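Local coordinates for 2,5-dihydroxypyridine 5,6-dioxygenase (Pseudomonas putida KT2440, PDB 7CUP) that catalyses the oxygen-dependent, iron-requiring ring cleavage of 2,5-dihydroxypyridine between carbons 5 and 6, yielding N-formylmaleamate in aerobic nicotinate degradation, at the interface of chains A and B. Sequence-based numbering; all coordinates share one arbitrary frame. Chains: chain A/B, 2,5-dihydroxypyridine 5,6-dioxygenase.

The interface of chains A and B. Residues chain A 44, 48, 54-55; chain B 58-60, 84.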
loop_
_atom_site.group_PDB
_atom_site.type_symbol
_atom_site.label_atom_id
_atom_site.label_comp_id
_atom_site.label_asym_id
_atom_site.label_seq_id
_atom_site.Cartn_x
_atom_site.Cartn_y
_atom_site.Cartn_z
ATOM N N MET A 44 -10.472 -13.956 -9.068
ATOM C CA MET A 44 -9.467 -15.017 -8.787
ATOM C C MET A 44 -10.034 -15.963 -7.702
ATOM O O MET A 44 -10.006 -17.175 -7.921
ATOM C CB MET A 44 -8.139 -14.419 -8.319
ATOM C CG MET A 44 -7.367 -13.650 -9.408
ATOM S SD MET A 44 -6.583 -14.717 -10.639
ATOM C CE MET A 44 -5.088 -15.219 -9.795
ATOM N N GLN A 48 -11.447 -19.992 -8.169
ATOM C CA GLN A 48 -10.908 -21.070 -7.288
ATOM C C GLN A 48 -12.031 -21.724 -6.451
ATOM O O GLN A 48 -12.024 -22.959 -6.335
ATOM C CB GLN A 48 -9.776 -20.513 -6.438
ATOM C CG GLN A 48 -8.572 -20.163 -7.268
ATOM C CD GLN A 48 -7.411 -19.684 -6.433
ATOM O OE1 GLN A 48 -6.569 -20.474 -6.020
ATOM N NE2 GLN A 48 -7.328 -18.382 -6.248
ATOM N N VAL A 54 -6.950 -21.269 -12.219
ATOM C CA VAL A 54 -6.930 -19.794 -12.434
ATOM C C VAL A 54 -5.499 -19.283 -12.537
ATOM O O VAL A 54 -4.596 -19.817 -11.907
ATOM C CB VAL A 54 -7.700 -19.044 -11.337
ATOM C CG1 VAL A 54 -9.035 -19.706 -11.093
ATOM C CG2 VAL A 54 -6.924 -18.943 -10.032
ATOM N N TYR A 55 -5.326 -18.217 -13.311
ATOM C CA TYR A 55 -4.099 -17.399 -13.321
ATOM C C TYR A 55 -4.519 -15.999 -13.757
ATOM O O TYR A 55 -5.589 -15.870 -14.411
ATOM C CB TYR A 55 -3.031 -18.000 -14.245
ATOM C CG TYR A 55 -3.452 -18.233 -15.675
ATOM C CD1 TYR A 55 -4.242 -19.321 -16.019
ATOM C CD2 TYR A 55 -3.070 -17.377 -16.695
ATOM C CE1 TYR A 55 -4.629 -19.548 -17.333
ATOM C CE2 TYR A 55 -3.463 -17.577 -18.020
ATOM C CZ TYR A 55 -4.250 -18.670 -18.337
ATOM O OH TYR A 55 -4.607 -18.925 -19.620
ATOM N N GLU B 58 0.445 -14.457 -13.015
ATOM C CA GLU B 58 0.371 -14.629 -11.562
ATOM C C GLU B 58 -0.355 -15.940 -11.278
ATOM O O GLU B 58 -1.471 -16.144 -11.779
ATOM C CB GLU B 58 -0.299 -13.447 -10.864
ATOM C CG GLU B 58 -0.372 -13.717 -9.372
ATOM C CD GLU B 58 -0.609 -12.501 -8.501
ATOM O OE1 GLU B 58 -1.084 -11.441 -9.047
ATOM O OE2 GLU B 58 -0.308 -12.636 -7.277
ATOM N N LEU B 59 0.296 -16.831 -10.555
ATOM C CA LEU B 59 -0.283 -18.134 -10.160
ATOM C C LEU B 59 -0.577 -18.090 -8.672
ATOM O O LEU B 59 0.251 -17.633 -7.897
ATOM C CB LEU B 59 0.711 -19.259 -10.446
ATOM C CG LEU B 59 1.083 -19.466 -11.902
ATOM C CD1 LEU B 59 2.061 -20.639 -12.013
ATOM C CD2 LEU B 59 -0.164 -19.719 -12.737
ATOM N N PRO B 60 -1.702 -18.672 -8.241
ATOM C CA PRO B 60 -1.913 -18.909 -6.819
ATOM C C PRO B 60 -0.744 -19.746 -6.275
ATOM O O PRO B 60 -0.296 -20.652 -6.935
ATOM C CB PRO B 60 -3.276 -19.639 -6.732
ATOM C CG PRO B 60 -3.919 -19.465 -8.124
ATOM C CD PRO B 60 -2.787 -19.187 -9.100
ATOM N N ASN B 84 -2.255 -27.623 -14.039
ATOM C CA ASN B 84 -2.687 -26.293 -14.563
ATOM C C ASN B 84 -2.064 -26.114 -15.957
ATOM O O ASN B 84 -1.103 -25.336 -16.118
ATOM C CB ASN B 84 -2.392 -25.125 -13.610
ATOM C CG ASN B 84 -3.122 -23.839 -13.972
ATOM O OD1 ASN B 84 -3.730 -23.693 -15.058
ATOM N ND2 ASN B 84 -3.074 -22.877 -13.054
#
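B:Pro60 sets its ring against A:Gln48 and A:Val54, each side chain meeting it at a slant, at a two-fold contact between copies of this non-haem iron dioxygenase, a worked example of a loop proline packing its ring carbons against a helix side chain and a strand residue; whether the pairing persists in solution the structure alone does not show. CB, the ring carbon attached to CA, lies 3.5 Å from the amide oxygen OE1 of A:Gln48. CG, at the far end of the ring, meets that same oxygen and also touches CG2 of A:Val54 at 3.6 Å. CD, next to the ring nitrogen, comes to 3.4 Å from the backbone carbonyl O of A:Val54, on strand 53-58.

A:Gln48 projects from helix 37-49 with CG anti to its carbonyl carbon (chi1 -68°) and an extended chain beyond (chi2 -177°), which carries the amide to the proline. Its NE2 leans back in a weak hydrogen bond to A:Met44 O one turn earlier (3.4 Å), which may lightly restrain the amide's rotation. An alanine here would take away that amide and is likely to open a gap beside CB and CG of B:Pro60.

Beside the proline, CD2 of B:Leu59 rests on A:Tyr55 CB at 3.7 Å; the tyrosine's contact is made near its root, where CA also lies 3.3 Å from the backbone O of B:Glu58. ND2 of B:Asn84 stands 3.6 Å from A:Val54 O, while the A:Met44 methyl CE borders the B:Glu58 carbonyl.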